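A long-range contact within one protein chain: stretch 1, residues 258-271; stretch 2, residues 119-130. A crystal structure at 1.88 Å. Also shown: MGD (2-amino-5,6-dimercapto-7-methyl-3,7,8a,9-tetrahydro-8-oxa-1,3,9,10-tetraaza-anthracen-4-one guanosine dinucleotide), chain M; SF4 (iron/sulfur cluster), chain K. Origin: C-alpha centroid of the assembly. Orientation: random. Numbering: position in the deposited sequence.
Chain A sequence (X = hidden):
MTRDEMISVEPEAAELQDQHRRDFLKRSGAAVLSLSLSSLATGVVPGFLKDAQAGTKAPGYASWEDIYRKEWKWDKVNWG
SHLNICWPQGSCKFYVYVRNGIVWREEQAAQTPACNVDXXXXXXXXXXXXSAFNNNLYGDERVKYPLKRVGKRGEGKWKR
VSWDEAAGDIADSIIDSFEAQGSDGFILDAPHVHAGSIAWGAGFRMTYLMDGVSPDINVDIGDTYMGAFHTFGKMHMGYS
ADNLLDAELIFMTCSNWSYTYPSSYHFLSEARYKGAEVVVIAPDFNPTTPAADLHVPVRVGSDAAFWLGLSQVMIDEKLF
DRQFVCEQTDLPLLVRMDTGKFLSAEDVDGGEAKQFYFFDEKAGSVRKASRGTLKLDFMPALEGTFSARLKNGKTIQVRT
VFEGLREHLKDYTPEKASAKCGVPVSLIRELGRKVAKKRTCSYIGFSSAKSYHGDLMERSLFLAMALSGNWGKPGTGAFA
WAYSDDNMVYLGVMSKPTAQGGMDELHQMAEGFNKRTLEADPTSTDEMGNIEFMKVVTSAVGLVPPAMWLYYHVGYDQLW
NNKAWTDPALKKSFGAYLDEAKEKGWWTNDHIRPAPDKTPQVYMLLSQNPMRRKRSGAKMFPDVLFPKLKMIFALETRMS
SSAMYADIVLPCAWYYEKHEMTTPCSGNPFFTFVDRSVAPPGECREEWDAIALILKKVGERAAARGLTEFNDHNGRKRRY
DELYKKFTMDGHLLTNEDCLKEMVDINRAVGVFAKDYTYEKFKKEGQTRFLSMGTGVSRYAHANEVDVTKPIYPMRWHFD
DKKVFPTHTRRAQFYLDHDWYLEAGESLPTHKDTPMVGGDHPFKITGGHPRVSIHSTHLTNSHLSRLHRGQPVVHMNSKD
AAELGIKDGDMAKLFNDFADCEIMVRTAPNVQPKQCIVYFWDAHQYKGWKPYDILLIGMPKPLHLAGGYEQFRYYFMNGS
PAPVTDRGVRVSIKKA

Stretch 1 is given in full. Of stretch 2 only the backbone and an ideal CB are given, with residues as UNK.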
# COMPACT_ATOMS: atom_id res chain seq x y z
N SER A 258 -4.28 -3.66 7.19
CA SER A 258 -3.25 -4.37 6.41
C SER A 258 -2.85 -3.51 5.22
O SER A 258 -1.69 -3.32 4.95
CB SER A 258 -3.76 -5.68 5.90
OG SER A 258 -2.81 -6.29 5.05
N TYR A 259 -3.84 -3.01 4.50
CA TYR A 259 -3.59 -2.10 3.40
C TYR A 259 -3.25 -0.69 3.87
O TYR A 259 -2.32 -0.05 3.37
CB TYR A 259 -4.82 -1.96 2.51
CG TYR A 259 -5.02 -3.09 1.53
CD1 TYR A 259 -4.57 -4.39 1.79
CD2 TYR A 259 -5.69 -2.87 0.36
CE1 TYR A 259 -4.76 -5.40 0.85
CE2 TYR A 259 -5.88 -3.86 -0.59
CZ TYR A 259 -5.43 -5.12 -0.34
OH TYR A 259 -5.66 -6.09 -1.30
N THR A 260 -4.02 -0.21 4.83
CA THR A 260 -4.12 1.24 5.05
C THR A 260 -3.33 1.82 6.24
O THR A 260 -3.20 3.04 6.35
CB THR A 260 -5.61 1.65 5.16
OG1 THR A 260 -6.16 1.15 6.38
CG2 THR A 260 -6.37 1.12 3.95
N TYR A 261 -2.73 0.97 7.06
CA TYR A 261 -1.91 1.43 8.20
C TYR A 261 -0.78 0.49 8.47
O TYR A 261 -0.58 0.06 9.60
CB TYR A 261 -2.81 1.58 9.44
CG TYR A 261 -2.31 2.49 10.56
CD1 TYR A 261 -1.24 3.35 10.41
CD2 TYR A 261 -3.00 2.53 11.75
CE1 TYR A 261 -0.86 4.20 11.44
CE2 TYR A 261 -2.63 3.36 12.76
CZ TYR A 261 -1.58 4.22 12.59
OH TYR A 261 -1.26 5.06 13.63
N PRO A 262 0.01 0.18 7.42
CA PRO A 262 1.10 -0.78 7.61
C PRO A 262 2.17 -0.32 8.55
O PRO A 262 2.80 -1.15 9.16
CB PRO A 262 1.65 -0.99 6.20
CG PRO A 262 1.25 0.26 5.42
CD PRO A 262 -0.06 0.70 6.04
N SER A 263 2.35 1.00 8.73
CA SER A 263 3.40 1.48 9.62
C SER A 263 3.10 1.12 11.06
O SER A 263 4.04 1.01 11.84
CB SER A 263 3.63 3.00 9.52
OG SER A 263 2.49 3.74 9.84
N SER A 264 1.82 0.94 11.41
CA SER A 264 1.46 0.70 12.81
C SER A 264 0.54 -0.47 13.04
O SER A 264 0.12 -0.72 14.16
CB SER A 264 0.99 1.97 13.46
OG SER A 264 2.10 2.87 13.56
N TYR A 265 0.27 -1.21 11.98
CA TYR A 265 -0.51 -2.46 12.07
C TYR A 265 -0.01 -3.35 13.22
O TYR A 265 -0.82 -4.03 13.91
CB TYR A 265 -0.33 -3.21 10.76
CG TYR A 265 -1.01 -4.54 10.63
CD1 TYR A 265 -0.42 -5.69 11.08
CD2 TYR A 265 -2.18 -4.67 9.90
CE1 TYR A 265 -1.00 -6.92 10.92
CE2 TYR A 265 -2.77 -5.93 9.71
CZ TYR A 265 -2.16 -7.04 10.20
OH TYR A 265 -2.64 -8.32 10.00
N HIS A 266 1.30 -3.35 13.40
CA HIS A 266 1.93 -4.19 14.43
C HIS A 266 1.31 -4.07 15.81
O HIS A 266 1.27 -5.06 16.57
CB HIS A 266 3.43 -3.91 14.49
CG HIS A 266 3.80 -2.59 15.09
ND1 HIS A 266 4.07 -2.44 16.43
CD2 HIS A 266 4.07 -1.39 14.51
CE1 HIS A 266 4.44 -1.19 16.66
NE2 HIS A 266 4.43 -0.52 15.52
N PHE A 267 0.84 -2.87 16.15
CA PHE A 267 0.19 -2.65 17.46
C PHE A 267 -1.06 -3.54 17.59
O PHE A 267 -1.36 -4.04 18.67
CB PHE A 267 -0.17 -1.17 17.66
CG PHE A 267 1.01 -0.29 17.94
CD1 PHE A 267 1.66 -0.35 19.17
CD2 PHE A 267 1.42 0.66 17.02
CE1 PHE A 267 2.73 0.46 19.46
CE2 PHE A 267 2.52 1.50 17.30
CZ PHE A 267 3.14 1.43 18.50
N LEU A 268 -1.77 -3.75 16.49
CA LEU A 268 -2.89 -4.69 16.45
C LEU A 268 -2.45 -6.14 16.67
O LEU A 268 -2.99 -6.81 17.54
CB LEU A 268 -3.66 -4.56 15.15
CG LEU A 268 -4.91 -5.44 15.03
CD1 LEU A 268 -6.04 -5.03 16.04
CD2 LEU A 268 -5.42 -5.35 13.55
N SER A 269 -1.46 -6.65 15.92
CA SER A 269 -0.98 -8.01 16.19
C SER A 269 -0.32 -8.22 17.54
O SER A 269 -0.37 -9.30 18.12
CB SER A 269 -0.04 -8.54 15.10
OG SER A 269 1.13 -7.76 15.08
N GLU A 270 0.36 -7.19 18.04
CA GLU A 270 0.99 -7.25 19.33
C GLU A 270 -0.04 -7.16 20.47
O GLU A 270 0.07 -7.87 21.45
CB GLU A 270 2.06 -6.17 19.40
CG GLU A 270 3.17 -6.52 18.37
CD GLU A 270 4.02 -5.37 17.91
OE1 GLU A 270 3.75 -4.23 18.33
OE2 GLU A 270 4.99 -5.67 17.14
N ALA A 271 -1.09 -6.35 20.30
CA ALA A 271 -2.18 -6.32 21.26
C ALA A 271 -2.81 -7.70 21.35
O ALA A 271 -3.24 -8.14 22.42
CB ALA A 271 -3.29 -5.29 20.83
N UNK A 119 5.35 -0.06 27.04
CA UNK A 119 4.69 -0.09 25.77
C UNK A 119 5.67 -0.49 24.66
O UNK A 119 6.90 -0.44 24.85
CB UNK A 119 4.06 1.27 25.48
N UNK A 120 5.11 -0.88 23.53
CA UNK A 120 5.87 -1.20 22.35
C UNK A 120 6.21 0.09 21.64
O UNK A 120 5.40 1.03 21.58
CB UNK A 120 5.10 -2.15 21.43
N UNK A 121 7.43 0.15 21.10
CA UNK A 121 7.83 1.30 20.30
C UNK A 121 7.16 1.29 18.94
O UNK A 121 6.33 0.41 18.62
CB UNK A 121 9.35 1.33 20.13
N UNK A 122 7.42 2.36 18.18
CA UNK A 122 6.76 2.53 16.89
C UNK A 122 7.67 2.00 15.74
O UNK A 122 7.30 2.13 14.56
CB UNK A 122 6.41 4.00 16.67
N UNK A 123 8.82 1.43 16.08
CA UNK A 123 9.81 1.10 15.08
C UNK A 123 9.45 -0.13 14.26
O UNK A 123 8.83 -1.05 14.79
CB UNK A 123 11.17 0.89 15.75
N UNK A 124 9.90 -0.20 13.00
CA UNK A 124 10.65 0.80 12.26
C UNK A 124 9.82 1.79 11.52
O UNK A 124 10.40 2.68 10.88
CB UNK A 124 11.58 0.11 11.26
N UNK A 125 8.50 1.62 11.55
CA UNK A 125 7.60 2.38 10.70
C UNK A 125 7.85 2.01 9.23
O UNK A 125 8.52 1.02 8.94
CB UNK A 125 7.78 3.88 10.92
N UNK A 126 7.25 2.79 8.32
CA UNK A 126 7.47 2.58 6.92
C UNK A 126 6.45 1.68 6.24
O UNK A 126 5.58 1.05 6.88
CB UNK A 126 8.87 2.00 6.72
N UNK A 127 6.53 1.69 4.91
CA UNK A 127 5.74 0.82 4.08
C UNK A 127 6.44 0.62 2.76
O UNK A 127 7.52 1.21 2.50
CB UNK A 127 4.33 1.38 3.87
N UNK A 128 5.83 -0.20 1.91
CA UNK A 128 6.54 -0.61 0.69
C UNK A 128 6.58 0.53 -0.35
O UNK A 128 7.51 0.62 -1.15
CB UNK A 128 5.87 -1.85 0.09
N UNK A 129 5.58 1.42 -0.32
CA UNK A 129 5.55 2.51 -1.25
C UNK A 129 6.65 3.48 -0.86
O UNK A 129 7.44 3.88 -1.70
CB UNK A 129 4.18 3.19 -1.27
N UNK A 130 6.69 3.84 0.42
CA UNK A 130 7.72 4.75 0.97
C UNK A 130 9.13 4.23 0.79
O UNK A 130 10.07 4.98 0.45
CB UNK A 130 7.47 4.99 2.46
PB MGD M . -10.99 1.56 3.65
O1B MGD M . -9.73 1.25 2.91
O2B MGD M . -12.07 2.17 2.84
O3B MGD M . -10.83 2.47 4.93
O3A MGD M . -8.46 3.41 4.99
PA MGD M . -9.56 2.72 5.92
O1A MGD M . -8.95 1.48 6.41
O2A MGD M . -10.06 3.68 6.89
O5' MGD M . -11.57 0.21 4.32
C5' MGD M . -11.76 -0.95 3.50
C4' MGD M . -12.60 -1.98 4.24
O4' MGD M . -13.93 -1.51 4.39
C3' MGD M . -12.73 -3.10 3.24
O3' MGD M . -11.68 -4.02 3.51
C2' MGD M . -14.11 -3.69 3.57
O2' MGD M . -13.97 -5.02 4.10
C1' MGD M . -14.68 -2.71 4.61
N9 MGD M . -16.11 -2.47 4.31
C8 MGD M . -16.67 -2.04 3.17
N7 MGD M . -17.99 -1.89 3.31
C5 MGD M . -18.27 -2.23 4.60
C6 MGD M . -19.41 -2.32 5.38
O6 MGD M . -20.56 -2.09 4.98
N1 MGD M . -19.25 -2.71 6.71
C2 MGD M . -18.02 -3.04 7.31
N2 MGD M . -17.97 -3.43 8.63
N3 MGD M . -16.93 -2.92 6.54
C4 MGD M . -17.05 -2.55 5.23
C10 MGD M . -8.72 4.59 4.33
C11 MGD M . -7.55 5.52 4.56
O11 MGD M . -6.42 4.89 4.10
C12 MGD M . -7.71 6.92 3.95
S12 MGD M . -9.28 7.72 3.86
C13 MGD M . -6.61 7.58 3.46
S13 MGD M . -6.79 9.17 2.80
C14 MGD M . -5.27 6.93 3.48
N15 MGD M . -5.04 6.40 2.10
C16 MGD M . -4.22 5.27 1.88
C17 MGD M . -3.87 4.84 0.63
O17 MGD M . -4.28 5.42 -0.40
N18 MGD M . -3.06 3.69 0.53
C19 MGD M . -2.59 3.02 1.62
N19 MGD M . -1.83 1.93 1.41
N20 MGD M . -2.99 3.45 2.82
C21 MGD M . -3.75 4.55 2.97
N22 MGD M . -4.13 4.98 4.24
C23 MGD M . -5.33 5.74 4.47
FE1 SF4 K . 4.47 4.67 3.73
FE2 SF4 K . 5.24 5.91 6.02
FE3 SF4 K . 5.80 7.04 3.68
FE4 SF4 K . 3.20 6.94 4.55
S1 SF4 K . 4.87 8.17 5.46
S2 SF4 K . 4.01 6.44 2.40
S3 SF4 K . 3.25 4.94 5.67
S4 SF4 K . 6.65 5.04 4.44

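Position 119 has its CA-to-CB bond sideways and nothing of stretch 1 near its ideal CB, so many side chains would fit; it is Tyr119, which makes no contact across the interface.

Position 120 points toward the helix, its ideal CB 4.0 Å from both Glu270 OE1 and Phe267 CE1. Phe267 favours an apolar group of modest size, although the carboxylate could also receive a donor. The residue is Val120: its CB lies 4.0 Å from Phe267 CE1, and its CG1 packs 3.3 Å from Glu270 OE1. Glu270 OE1 accepts a hydrogen bond from His266 ND1 (2.6 Å), so it already has a partner.

Position 121 points away, leaving the choice open. It is Asp121, which turns back on its own stretch: Asp121 OD1 accepts a hydrogen bond from the backbone N of position 123 at 3.1 Å.

At position 122 the ideal CB, sideways, is 4.5 Å from Phe267 CZ. A flat or branched apolar side chain would cover this ring edge, and an aromatic one could present a face to it. Tyr122 does so, with ring centroids 5.0 Å apart and planes at 70°; Phe267 CE2 reaches 3.7 Å from Tyr122 CD2. Tyr122 O accepts from water 1 at 2.8 Å, and the same water bonds Ser264 OG and His266 NE2, bridging the stretches without a direct hydrogen bond.

Positions 123 and 124 point away and are little constrained by stretch 1, but the peptide before position 124 is cis, which strongly suggests proline there. They are Asn123 and Pro124.

At position 125, phi/psi of 65/-169° are easiest for glycine, but there is room for an apolar side chain near Ser263 CB, 4.5 Å from the ideal CB. Leu125 CD2 lies 3.9 Å from Ser263 CB and 3.8 Å from Ser263 O.

At position 126, phi/psi of 93/169° would jam a CB against the preceding carbonyl, so glycine is called for. Gly126 O receives a CA-H...O contact from Ser263 CA at 3.5 Å.

Position 127 points toward Pro262, its ideal CB 3.6 Å from Pro262 CG. A small side chain suits, and the nearby cluster iron calls for a ligand, most naturally cysteine. Cys127 SG binds SF4 FE1 at 2.3 Å while its CB packs 3.7 Å from Pro262 CG.

Positions 128 and 129 start sideways, with room for long polar chains near the Tyr259 carbonyl and the pterin. Gln128 OE1 accepts from Lys129 NZ at 3.0 Å; Lys129 NZ lies 3.2 Å from MGD N19. At position 130 a CB would clash with SF4 S4, so Gly130 fits.

Stretch 2, residues 119-130: YVDYNPLGCQKG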
# COMPACT_ATOMS: atom_id res chain seq x y z
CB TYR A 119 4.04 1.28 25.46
CG TYR A 119 2.80 1.55 26.30
CD1 TYR A 119 2.90 2.08 27.59
CD2 TYR A 119 1.53 1.29 25.80
CE1 TYR A 119 1.77 2.33 28.35
CE2 TYR A 119 0.37 1.54 26.57
CZ TYR A 119 0.52 2.09 27.86
OH TYR A 119 -0.57 2.35 28.69
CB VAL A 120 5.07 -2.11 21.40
CG1 VAL A 120 5.87 -2.38 20.09
CG2 VAL A 120 4.63 -3.43 22.14
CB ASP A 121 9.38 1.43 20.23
CG ASP A 121 10.07 0.27 19.47
OD1 ASP A 121 9.46 -0.30 18.55
OD2 ASP A 121 11.24 -0.10 19.82
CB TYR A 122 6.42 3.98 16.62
CG TYR A 122 5.22 4.53 17.34
CD1 TYR A 122 5.29 4.86 18.68
CD2 TYR A 122 4.01 4.78 16.66
CE1 TYR A 122 4.19 5.39 19.35
CE2 TYR A 122 2.89 5.31 17.34
CZ TYR A 122 3.00 5.63 18.67
OH TYR A 122 1.94 6.15 19.37
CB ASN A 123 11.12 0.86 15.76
CG ASN A 123 11.68 2.13 16.35
OD1 ASN A 123 11.58 3.19 15.74
ND2 ASN A 123 12.28 2.02 17.52
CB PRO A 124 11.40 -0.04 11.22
CG PRO A 124 10.50 -1.21 10.93
CD PRO A 124 9.74 -1.47 12.23
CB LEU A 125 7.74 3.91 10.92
CG LEU A 125 7.30 4.44 12.30
CD1 LEU A 125 7.80 5.89 12.45
CD2 LEU A 125 5.75 4.28 12.51
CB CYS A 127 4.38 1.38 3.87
SG CYS A 127 4.23 2.68 2.60
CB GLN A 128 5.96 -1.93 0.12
CG GLN A 128 4.60 -1.77 -0.64
CD GLN A 128 3.41 -1.59 0.27
OE1 GLN A 128 3.52 -0.97 1.35
NE2 GLN A 128 2.25 -2.05 -0.16
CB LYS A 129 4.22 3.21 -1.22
CG LYS A 129 3.11 2.46 -1.95
CD LYS A 129 2.46 1.37 -1.07
CE LYS A 129 1.70 1.95 0.13
NZ LYS A 129 1.17 0.86 1.00
O HOH W 1 4.52 2.10 14.66
O HOH W 2 6.42 -0.21 12.20
O HOH W 3 -0.00 -1.45 2.40
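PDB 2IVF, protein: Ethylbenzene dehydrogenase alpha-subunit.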